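Local coordinates for protein DHC, diheme cytochrome c (PDB 2FWT) that probably carries electrons through two covalently bound c-type hemes and interacts with the oxygen-binding sphaeroides heme protein SHP, a likely redox partner, at residues A[102-105]-A[109-112]; A[10-15]-A[53-58]; A[18-23]-A[111-116]. All coordinates share one frame; numbering follows the deposited sequence.

Contact 1. Residues A[102-105]-A[109-112]; sequences RMLE and SMSN. With HEC (heme c), chain B.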
loop_
_atom_site.group_PDB
_atom_site.type_symbol
_atom_site.label_atom_id
_atom_site.label_comp_id
_atom_site.label_asym_id
_atom_site.label_seq_id
_atom_site.Cartn_x
_atom_site.Cartn_y
_atom_site.Cartn_z
ATOM N N ARG A 102 -20.087 -10.287 4.497
ATOM C CA ARG A 102 -20.347 -9.507 5.712
ATOM C C ARG A 102 -19.048 -8.959 6.310
ATOM O O ARG A 102 -19.012 -7.811 6.770
ATOM C CB ARG A 102 -21.113 -10.361 6.727
ATOM C CG ARG A 102 -21.310 -9.688 7.970
ATOM N N MET A 103 -17.984 -9.757 6.281
ATOM C CA MET A 103 -16.658 -9.285 6.719
ATOM C C MET A 103 -16.199 -8.096 5.898
ATOM O O MET A 103 -15.667 -7.103 6.444
ATOM C CB MET A 103 -15.614 -10.386 6.632
ATOM C CG MET A 103 -15.799 -11.478 7.642
ATOM S SD MET A 103 -14.858 -12.969 7.198
ATOM C CE MET A 103 -13.170 -12.311 7.265
ATOM N N LEU A 104 -16.428 -8.162 4.590
ATOM C CA LEU A 104 -16.073 -7.057 3.711
ATOM C C LEU A 104 -16.927 -5.821 3.992
ATOM O O LEU A 104 -16.412 -4.692 4.075
ATOM C CB LEU A 104 -16.197 -7.492 2.242
ATOM C CG LEU A 104 -16.102 -6.377 1.203
ATOM C CD1 LEU A 104 -14.784 -5.662 1.363
ATOM C CD2 LEU A 104 -16.241 -6.946 -0.203
ATOM N N GLU A 105 -18.236 -6.024 4.153
ATOM C CA GLU A 105 -19.135 -4.929 4.498
ATOM C C GLU A 105 -18.669 -4.194 5.770
ATOM O O GLU A 105 -18.608 -2.955 5.802
ATOM C CB GLU A 105 -20.558 -5.469 4.667
ATOM C CG GLU A 105 -21.480 -4.437 4.995
ATOM N N SER A 109 -13.633 -1.675 3.240
ATOM C CA SER A 109 -12.772 -1.755 2.063
ATOM C C SER A 109 -11.678 -2.792 2.280
ATOM O O SER A 109 -11.109 -2.902 3.376
ATOM C CB SER A 109 -12.116 -0.390 1.762
ATOM O OG SER A 109 -11.200 -0.477 0.681
ATOM N N MET A 110 -11.321 -3.521 1.219
ATOM C CA MET A 110 -10.178 -4.432 1.313
ATOM C C MET A 110 -8.857 -3.683 1.508
ATOM O O MET A 110 -7.852 -4.300 1.889
ATOM C CB MET A 110 -10.116 -5.352 0.083
ATOM C CG MET A 110 -11.262 -6.321 0.039
ATOM S SD MET A 110 -11.503 -7.313 1.550
ATOM C CE MET A 110 -9.956 -8.209 1.638
ATOM N N SER A 111 -8.848 -2.360 1.277
ATOM C CA SER A 111 -7.665 -1.529 1.571
ATOM C C SER A 111 -7.368 -1.448 3.073
ATOM O O SER A 111 -6.230 -1.159 3.460
ATOM C CB SER A 111 -7.862 -0.111 1.046
ATOM O OG SER A 111 -8.219 -0.124 -0.322
ATOM N N ASN A 112 -8.377 -1.687 3.911
ATOM C CA ASN A 112 -8.260 -1.523 5.368
ATOM C C ASN A 112 -7.727 -2.767 6.047
ATOM O O ASN A 112 -8.472 -3.472 6.734
ATOM C CB ASN A 112 -9.633 -1.160 5.918
ATOM C CG ASN A 112 -9.630 -0.761 7.397
ATOM O OD1 ASN A 112 -8.564 -0.581 8.083
ATOM N ND2 ASN A 112 -10.861 -0.622 7.923
HETATM FE FE HEC B . -5.963 -10.227 4.287
HETATM C CHA HEC B . -5.151 -13.521 4.329
HETATM C CHB HEC B . -2.779 -9.407 3.397
HETATM C CHC HEC B . -6.898 -6.973 3.886
HETATM C CHD HEC B . -8.965 -10.913 5.731
HETATM N NA HEC B . -4.286 -11.270 3.922
HETATM C C1A HEC B . -4.159 -12.641 3.954
HETATM C C2A HEC B . -2.825 -12.988 3.597
HETATM C C3A HEC B . -2.155 -11.848 3.355
HETATM C C4A HEC B . -3.063 -10.742 3.553
HETATM C CMA HEC B . -0.671 -11.754 2.965
HETATM C CAA HEC B . -2.250 -14.424 3.500
HETATM C CBA HEC B . -2.315 -14.837 2.038
HETATM C CGA HEC B . -1.890 -16.292 1.823
HETATM O O1A HEC B . -0.874 -16.510 1.142
HETATM O O2A HEC B . -2.533 -17.245 2.322
HETATM N NB HEC B . -5.033 -8.513 3.750
HETATM C C1B HEC B . -3.693 -8.385 3.412
HETATM C C2B HEC B . -3.413 -7.016 3.072
HETATM C C3B HEC B . -4.556 -6.328 3.200
HETATM C C4B HEC B . -5.582 -7.267 3.635
HETATM C CMB HEC B . -2.026 -6.533 2.629
HETATM C CAB HEC B . -4.825 -4.836 2.892
HETATM C CBB HEC B . -4.406 -4.303 1.680
HETATM N NC HEC B . -7.620 -9.168 4.744
HETATM C C1C HEC B . -7.811 -7.820 4.462
HETATM C C2C HEC B . -9.147 -7.460 4.897
HETATM C C3C HEC B . -9.748 -8.542 5.413
HETATM C C4C HEC B . -8.779 -9.623 5.332
HETATM C CMC HEC B . -9.706 -6.051 4.755
HETATM C CAC HEC B . -11.183 -8.655 5.984
HETATM C CBC HEC B . -12.248 -8.044 5.369
HETATM N ND HEC B . -6.883 -11.885 4.904
HETATM C C1D HEC B . -8.120 -11.938 5.524
HETATM C C2D HEC B . -8.391 -13.300 5.979
HETATM C C3D HEC B . -7.226 -14.121 5.558
HETATM C C4D HEC B . -6.345 -13.172 4.889
HETATM C CMD HEC B . -9.629 -13.794 6.721
HETATM C CAD HEC B . -6.998 -15.636 5.783
HETATM C CBD HEC B . -6.161 -15.864 7.048
HETATM C CGD HEC B . -5.428 -17.210 7.017
HETATM O O1D HEC B . -5.675 -18.125 6.168
HETATM O O2D HEC B . -4.520 -17.395 7.861
#

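Contact 2. Residues A[10-15]-A[53-58]; sequences RTECSA and GQIESY. With HEC (heme c), chain C.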
loop_
_atom_site.group_PDB
_atom_site.type_symbol
_atom_site.label_atom_id
_atom_site.label_comp_id
_atom_site.label_asym_id
_atom_site.label_seq_id
_atom_site.Cartn_x
_atom_site.Cartn_y
_atom_site.Cartn_z
ATOM N N ARG A 10 6.881 6.398 6.295
ATOM C CA ARG A 10 5.963 6.003 7.364
ATOM C C ARG A 10 5.101 7.202 7.785
ATOM O O ARG A 10 3.906 7.052 7.984
ATOM C CB ARG A 10 6.709 5.372 8.552
ATOM C CG ARG A 10 5.853 5.016 9.813
ATOM C CD ARG A 10 5.140 3.686 9.673
ATOM N NE ARG A 10 4.273 3.216 10.781
ATOM C CZ ARG A 10 3.247 3.879 11.342
ATOM N NH1 ARG A 10 2.941 5.138 11.017
ATOM N NH2 ARG A 10 2.546 3.273 12.307
ATOM N N THR A 11 5.703 8.387 7.860
ATOM C CA THR A 11 5.012 9.615 8.211
ATOM C C THR A 11 4.040 10.068 7.146
ATOM O O THR A 11 2.870 10.304 7.427
ATOM C CB THR A 11 6.054 10.748 8.458
ATOM O OG1 THR A 11 6.770 10.425 9.654
ATOM C CG2 THR A 11 5.391 12.097 8.623
ATOM N N GLU A 12 4.481 10.169 5.902
ATOM C CA GLU A 12 3.602 10.733 4.904
ATOM C C GLU A 12 2.530 9.754 4.433
ATOM O O GLU A 12 1.460 10.181 3.991
ATOM C CB GLU A 12 4.385 11.217 3.683
ATOM C CG GLU A 12 5.381 12.338 3.995
ATOM C CD GLU A 12 4.779 13.713 4.190
ATOM O OE1 GLU A 12 3.547 13.949 4.030
ATOM O OE2 GLU A 12 5.609 14.609 4.509
ATOM N N CYS A 13 2.822 8.464 4.485
ATOM C CA CYS A 13 1.928 7.463 3.875
ATOM C C CYS A 13 1.075 6.733 4.934
ATOM O O CYS A 13 0.341 5.792 4.594
ATOM C CB CYS A 13 2.742 6.503 3.019
ATOM S SG CYS A 13 3.569 7.394 1.663
ATOM N N SER A 14 1.121 7.199 6.196
ATOM C CA SER A 14 0.208 6.675 7.227
ATOM C C SER A 14 -0.878 7.714 7.621
ATOM O O SER A 14 -1.634 7.504 8.565
ATOM C CB SER A 14 1.002 6.167 8.449
ATOM O OG SER A 14 1.629 7.237 9.146
ATOM N N ALA A 15 -0.960 8.798 6.837
ATOM C CA ALA A 15 -1.819 9.932 7.105
ATOM C C ALA A 15 -3.291 9.608 6.946
ATOM O O ALA A 15 -4.121 10.198 7.636
ATOM N N GLY A 53 10.100 12.296 -4.436
ATOM C CA GLY A 53 11.228 11.533 -4.956
ATOM C C GLY A 53 11.906 10.654 -3.928
ATOM O O GLY A 53 12.319 9.517 -4.220
ATOM N N GLN A 54 12.054 11.160 -2.719
ATOM C CA GLN A 54 12.638 10.353 -1.645
ATOM C C GLN A 54 11.792 9.132 -1.277
ATOM O O GLN A 54 12.348 8.047 -1.039
ATOM C CB GLN A 54 12.893 11.158 -0.357
ATOM C CG GLN A 54 14.111 12.085 -0.415
ATOM C CD GLN A 54 15.519 11.471 -0.145
ATOM O OE1 GLN A 54 16.484 12.240 -0.101
ATOM N NE2 GLN A 54 15.646 10.138 0.046
ATOM N N ILE A 55 10.477 9.323 -1.182
ATOM C CA ILE A 55 9.581 8.222 -0.819
ATOM C C ILE A 55 9.598 7.230 -1.975
ATOM O O ILE A 55 9.737 6.022 -1.773
ATOM C CB ILE A 55 8.178 8.732 -0.520
ATOM C CG1 ILE A 55 8.218 9.562 0.779
ATOM C CG2 ILE A 55 7.131 7.638 -0.494
ATOM C CD1 ILE A 55 6.976 10.386 0.967
ATOM N N GLU A 56 9.477 7.752 -3.182
ATOM C CA GLU A 56 9.469 6.889 -4.352
ATOM C C GLU A 56 10.739 6.050 -4.447
ATOM O O GLU A 56 10.719 4.861 -4.749
ATOM C CB GLU A 56 9.251 7.699 -5.624
ATOM C CG GLU A 56 9.107 6.808 -6.838
ATOM C CD GLU A 56 8.868 7.547 -8.135
ATOM O OE1 GLU A 56 8.513 8.747 -8.086
ATOM O OE2 GLU A 56 9.046 6.909 -9.198
ATOM N N SER A 57 11.874 6.666 -4.207
ATOM C CA SER A 57 13.133 5.927 -4.268
ATOM C C SER A 57 13.148 4.752 -3.270
ATOM O O SER A 57 13.576 3.646 -3.609
ATOM C CB SER A 57 14.327 6.874 -4.049
ATOM O OG SER A 57 15.525 6.101 -3.858
ATOM N N TYR A 58 12.651 4.978 -2.052
ATOM C CA TYR A 58 12.586 3.941 -1.044
ATOM C C TYR A 58 11.643 2.820 -1.490
ATOM O O TYR A 58 11.993 1.634 -1.394
ATOM C CB TYR A 58 12.149 4.526 0.322
ATOM C CG TYR A 58 11.697 3.468 1.299
ATOM C CD1 TYR A 58 12.612 2.760 2.044
ATOM C CD2 TYR A 58 10.342 3.168 1.473
ATOM C CE1 TYR A 58 12.209 1.748 2.895
ATOM C CE2 TYR A 58 9.933 2.167 2.356
ATOM C CZ TYR A 58 10.870 1.479 3.064
ATOM O OH TYR A 58 10.497 0.492 3.935
HETATM FE FE HEC C . -3.044 6.151 -0.152
HETATM C CHA HEC C . -5.174 3.747 -1.209
HETATM C CHB HEC C . -0.372 4.201 -1.077
HETATM C CHC HEC C . -0.901 8.504 1.017
HETATM C CHD HEC C . -5.673 8.174 0.631
HETATM N NA HEC C . -2.804 4.322 -0.953
HETATM C C1A HEC C . -3.836 3.480 -1.331
HETATM C C2A HEC C . -3.306 2.268 -1.884
HETATM C C3A HEC C . -1.963 2.384 -1.838
HETATM C C4A HEC C . -1.632 3.671 -1.249
HETATM C CMA HEC C . -0.939 1.362 -2.294
HETATM C CAA HEC C . -4.147 1.093 -2.397
HETATM C CBA HEC C . -4.638 0.183 -1.274
HETATM C CGA HEC C . -5.221 -1.085 -1.867
HETATM O O1A HEC C . -4.435 -2.001 -2.183
HETATM O O2A HEC C . -6.468 -1.184 -2.016
HETATM N NB HEC C . -1.022 6.321 -0.045
HETATM C C1B HEC C . -0.094 5.442 -0.554
HETATM C C2B HEC C . 1.223 6.022 -0.419
HETATM C C3B HEC C . 1.064 7.234 0.153
HETATM C C4B HEC C . -0.344 7.403 0.455
HETATM C CMB HEC C . 2.491 5.329 -0.963
HETATM C CAB HEC C . 2.128 8.302 0.487
HETATM C CBB HEC C . 2.712 8.884 -0.616
HETATM N NC HEC C . -3.264 7.980 0.680
HETATM C C1C HEC C . -2.235 8.792 1.110
HETATM C C2C HEC C . -2.791 9.972 1.719
HETATM C C3C HEC C . -4.119 9.903 1.604
HETATM C C4C HEC C . -4.430 8.638 0.959
HETATM C CMC HEC C . -1.954 11.107 2.329
HETATM C CAC HEC C . -5.162 10.959 2.065
HETATM C CBC HEC C . -5.039 12.254 1.637
HETATM N ND HEC C . -5.028 5.993 -0.288
HETATM C C1D HEC C . -5.956 6.974 0.063
HETATM C C2D HEC C . -7.294 6.517 -0.239
HETATM C C3D HEC C . -7.161 5.142 -0.812
HETATM C C4D HEC C . -5.723 4.895 -0.801
HETATM C CMD HEC C . -8.581 7.271 -0.072
HETATM C CAD HEC C . -8.313 4.262 -1.282
HETATM C CBD HEC C . -8.795 3.413 -0.098
HETATM C CGD HEC C . -9.993 2.571 -0.461
HETATM O O1D HEC C . -10.246 2.400 -1.678
HETATM O O2D HEC C . -10.676 2.068 0.488
#

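Contact 3. Residues A[18-23]-A[111-116]; sequences MAYPAA and SNCAAC. With HEC (heme c), chain B.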
loop_
_atom_site.group_PDB
_atom_site.type_symbol
_atom_site.label_atom_id
_atom_site.label_comp_id
_atom_site.label_asym_id
_atom_site.label_seq_id
_atom_site.Cartn_x
_atom_site.Cartn_y
_atom_site.Cartn_z
ATOM N N MET A 18 -2.926 2.778 6.753
ATOM C CA MET A 18 -1.651 2.233 7.178
ATOM C C MET A 18 -0.566 2.496 6.127
ATOM O O MET A 18 -0.839 2.617 4.945
ATOM C CB MET A 18 -1.736 0.739 7.467
ATOM C CG MET A 18 -1.787 -0.175 6.263
ATOM S SD MET A 18 -1.641 -1.886 6.785
ATOM C CE MET A 18 0.097 -2.090 7.023
ATOM N N ALA A 19 0.682 2.519 6.579
ATOM C CA ALA A 19 1.788 2.652 5.638
ATOM C C ALA A 19 2.015 1.293 5.026
ATOM O O ALA A 19 2.529 0.365 5.670
ATOM C CB ALA A 19 3.036 3.145 6.332
ATOM N N TYR A 20 1.611 1.144 3.783
ATOM C CA TYR A 20 1.745 -0.143 3.092
ATOM C C TYR A 20 3.204 -0.473 2.812
ATOM O O TYR A 20 3.939 0.365 2.287
ATOM C CB TYR A 20 0.987 -0.135 1.774
ATOM C CG TYR A 20 -0.511 0.067 1.925
ATOM C CD1 TYR A 20 -1.139 1.215 1.447
ATOM C CD2 TYR A 20 -1.277 -0.853 2.574
ATOM C CE1 TYR A 20 -2.512 1.396 1.589
ATOM C CE2 TYR A 20 -2.662 -0.679 2.733
ATOM C CZ TYR A 20 -3.267 0.434 2.245
ATOM O OH TYR A 20 -4.619 0.604 2.408
ATOM N N PRO A 21 3.636 -1.681 3.198
ATOM C CA PRO A 21 5.027 -2.044 2.929
ATOM C C PRO A 21 5.397 -2.045 1.454
ATOM O O PRO A 21 4.629 -2.501 0.594
ATOM C CB PRO A 21 5.156 -3.458 3.502
ATOM C CG PRO A 21 4.039 -3.650 4.377
ATOM C CD PRO A 21 2.948 -2.671 4.038
ATOM N N ALA A 22 6.615 -1.602 1.183
ATOM C CA ALA A 22 7.139 -1.560 -0.178
ATOM C C ALA A 22 7.091 -2.895 -0.909
ATOM O O ALA A 22 6.789 -2.938 -2.097
ATOM C CB ALA A 22 8.558 -1.000 -0.163
ATOM N N ALA A 23 7.343 -3.979 -0.182
ATOM C CA ALA A 23 7.437 -5.304 -0.765
ATOM C C ALA A 23 6.146 -5.779 -1.395
ATOM O O ALA A 23 6.140 -6.795 -2.111
ATOM C CB ALA A 23 7.853 -6.253 0.306
ATOM N N SER A 111 -8.848 -2.360 1.277
ATOM C CA SER A 111 -7.665 -1.529 1.571
ATOM C C SER A 111 -7.368 -1.448 3.073
ATOM O O SER A 111 -6.230 -1.159 3.460
ATOM C CB SER A 111 -7.862 -0.111 1.046
ATOM O OG SER A 111 -8.219 -0.124 -0.322
ATOM N N ASN A 112 -8.377 -1.687 3.911
ATOM C CA ASN A 112 -8.260 -1.523 5.368
ATOM C C ASN A 112 -7.727 -2.767 6.047
ATOM O O ASN A 112 -8.472 -3.472 6.734
ATOM C CB ASN A 112 -9.633 -1.160 5.918
ATOM C CG ASN A 112 -9.630 -0.761 7.397
ATOM O OD1 ASN A 112 -8.564 -0.581 8.083
ATOM N ND2 ASN A 112 -10.861 -0.622 7.923
ATOM N N CYS A 113 -6.444 -3.073 5.798
ATOM C CA CYS A 113 -5.882 -4.330 6.245
ATOM C C CYS A 113 -6.069 -4.551 7.739
ATOM O O CYS A 113 -6.330 -5.680 8.180
ATOM C CB CYS A 113 -4.409 -4.497 5.900
ATOM S SG CYS A 113 -3.872 -3.834 4.345
ATOM N N ALA A 114 -5.942 -3.471 8.515
ATOM C CA ALA A 114 -5.965 -3.584 9.974
ATOM C C ALA A 114 -7.325 -3.893 10.558
ATOM O O ALA A 114 -7.408 -4.285 11.727
ATOM C CB ALA A 114 -5.401 -2.327 10.600
ATOM N N ALA A 115 -8.385 -3.722 9.776
ATOM C CA ALA A 115 -9.749 -4.071 10.210
ATOM C C ALA A 115 -9.917 -5.580 10.390
ATOM O O ALA A 115 -10.796 -6.055 11.140
ATOM C CB ALA A 115 -10.728 -3.574 9.226
ATOM N N CYS A 116 -9.050 -6.330 9.717
ATOM C CA CYS A 116 -9.077 -7.777 9.777
ATOM C C CYS A 116 -7.816 -8.406 10.290
ATOM O O CYS A 116 -7.877 -9.501 10.856
ATOM C CB CYS A 116 -9.372 -8.328 8.403
ATOM S SG CYS A 116 -10.974 -7.785 7.821
HETATM FE FE HEC B . -5.963 -10.227 4.287
HETATM C CHA HEC B . -5.151 -13.521 4.329
HETATM C CHB HEC B . -2.779 -9.407 3.397
HETATM C CHC HEC B . -6.898 -6.973 3.886
HETATM C CHD HEC B . -8.965 -10.913 5.731
HETATM N NA HEC B . -4.286 -11.270 3.922
HETATM C C1A HEC B . -4.159 -12.641 3.954
HETATM C C2A HEC B . -2.825 -12.988 3.597
HETATM C C3A HEC B . -2.155 -11.848 3.355
HETATM C C4A HEC B . -3.063 -10.742 3.553
HETATM C CMA HEC B . -0.671 -11.754 2.965
HETATM C CAA HEC B . -2.250 -14.424 3.500
HETATM C CBA HEC B . -2.315 -14.837 2.038
HETATM C CGA HEC B . -1.890 -16.292 1.823
HETATM O O1A HEC B . -0.874 -16.510 1.142
HETATM O O2A HEC B . -2.533 -17.245 2.322
HETATM N NB HEC B . -5.033 -8.513 3.750
HETATM C C1B HEC B . -3.693 -8.385 3.412
HETATM C C2B HEC B . -3.413 -7.016 3.072
HETATM C C3B HEC B . -4.556 -6.328 3.200
HETATM C C4B HEC B . -5.582 -7.267 3.635
HETATM C CMB HEC B . -2.026 -6.533 2.629
HETATM C CAB HEC B . -4.825 -4.836 2.892
HETATM C CBB HEC B . -4.406 -4.303 1.680
HETATM N NC HEC B . -7.620 -9.168 4.744
HETATM C C1C HEC B . -7.811 -7.820 4.462
HETATM C C2C HEC B . -9.147 -7.460 4.897
HETATM C C3C HEC B . -9.748 -8.542 5.413
HETATM C C4C HEC B . -8.779 -9.623 5.332
HETATM C CMC HEC B . -9.706 -6.051 4.755
HETATM C CAC HEC B . -11.183 -8.655 5.984
HETATM C CBC HEC B . -12.248 -8.044 5.369
HETATM N ND HEC B . -6.883 -11.885 4.904
HETATM C C1D HEC B . -8.120 -11.938 5.524
HETATM C C2D HEC B . -8.391 -13.300 5.979
HETATM C C3D HEC B . -7.226 -14.121 5.558
HETATM C C4D HEC B . -6.345 -13.172 4.889
HETATM C CMD HEC B . -9.629 -13.794 6.721
HETATM C CAD HEC B . -6.998 -15.636 5.783
HETATM C CBD HEC B . -6.161 -15.864 7.048
HETATM C CGD HEC B . -5.428 -17.210 7.017
HETATM O O1D HEC B . -5.675 -18.125 6.168
HETATM O O2D HEC B . -4.520 -17.395 7.861
HETATM O O HOH W 1 -5.189 0.780 5.946
#

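Contact 1. Residues A[102-105]-A[109-112]
L104, on helix 101-107, faces the start of the type I turn S109-N112, where its CA lies 6.5 Å from that of S109 and no hydrogen bond joins the two segments. What meets is one branch of leucine and a bent methionine. L104 CD1 rests against M110 SD at 3.7 Å and touches M110 CG almost as closely, the two side chains crossing at about a right angle. With CG of L104 anti to its amide nitrogen (chi1 169°), the CB leaves across the turn, yet the methyl end comes near it. M110 bends at both outer torsions, which carries CE over the pyrrole of the nearby heme, 3.4 Å from its C2C. A long, unbranched and pliable thioether suits this place, since it lies against L104, F91, the axial ligand H95 and the porphyrin at once. Replacing M110 with an alanine would probably open a gap over that pyrrole and leave L104 CD1 without its partner. The polar side of the turn is ordered separately: S109 OG accepts from S111 N at 3.1 Å, while N112 N bonds back to S109 O at 3.0 Å. Both serine hydroxyls also bind propionates of the other heme, so small hydroxyl residues fit well. This is an ST turn within a type I turn, leading directly into the heme-binding CXXCH motif.

Contact 2. Residues A[10-15]-A[53-58]
I55, on helix 49-61, points its branched side chain at E12 and C13, where helix 7-12 gives way to the heme attachment loop. The packed part is small and apolar. CD1 of I55 lies 3.8 Å from E12 CB and nearly as close to E12 CG, so the glutamate contributes only the aliphatic base of its side chain. The other branch of isoleucine, CG2, stands anti to the backbone nitrogen and comes within 4.2 Å of C13 SG. Beta-branching thus lets one residue touch both neighbours, and L8, M34 and L47 pack on it as well. C13 SG is itself bonded to CAB of heme c at 2.1 Å, a thioether with no proton to donate, and an apolar neighbour suits it.

On the looser side, the E12 chain bends at chi2 and its carboxylate leads away from helix 49-61. The exposed R10 likewise sends its guanidinium away from that helix. Here the order is local: S14 OG donates to R10 O at 2.6 Å, in the carbonyl plane, tying the loop back to the last full turn of helix 7-12.

No hydrogen bond crosses between the segments. The absence of polar bonds suggests that helix 49-61 meets the first CXXCH motif here through apolar packing, and that C13, whose sulfur is tied to the porphyrin, presents a thioether rather than a thiol to I55.

Contact 3. Residues A[18-23]-A[111-116]
The carbonyl oxygen of S111 is gripped by three donors, and the shortest bond comes from Y20 OH at 2.6 Å, with the hydroxyl tilted 30° from the carbonyl plane. A water that accepts from M18 N at 3.1 Å gives a weak bond to the same oxygen. The third donor, C113 N, is also weak and lies at 3.0 Å, closing an inverse gamma turn centred on N112. These bonds help to order the entry to the second CXXCH motif, C113-A114-A115-C116-H117, the hallmark of a c-type cytochrome.

Tyrosine suits its place because it has both a rigid ring and a donor at the end. While the hydroxyl holds the carbonyl, the ring edge meets a cysteine sulfur, with Y20 CE2 at 3.7 Å from C113 SG. C113 SG sits 87° off the normal of the Y20 ring, an edge-on sulfur-aromatic contact. Over one face of the ring, near its centre, lies the carbonyl oxygen of M18. Y20 also meets the ring of H17, an axial ligand of the other heme, so this side chain stands between the two heme sites.

M18 approaches C113 by its thioether, M18 SD lying 3.8 Å from C113 SG. Its CG takes the position between backbone nitrogen and carbonyl carbon (chi1 76°), which brings SD beside the cysteine. Of the two alanines between the cysteines, A115 packs on A107 of helix 101-107, where a small side chain suits. Two thioethers complete the attachment: C113 SG to heme CAB and C116 SG to heme CAC, each 2.0 Å long.

Contact 2 closes before contact 1 opens. Contact 3 crosses contact 2 along the chain: its segment 18-23 lies between segments 10-15 and 53-58, and its second segment overlaps contact 1 at S111 and N112. Contacts 1 and 2 lie on opposite sides of the chain's centre, their centres 25 Å apart; contact 2 lies at one heme, whereas contact 1 packs on the other and its serines reach the propionates of the first. Contact 3, centred 12 Å from contact 1 and 14 Å from contact 2, packs on contact 2 through A19 and A22. Helices 7-12 and 49-61 meet at one heme site and helix 101-107 lies at the other, with the loops of contact 3 between them, consistent with electron passage between the hemes.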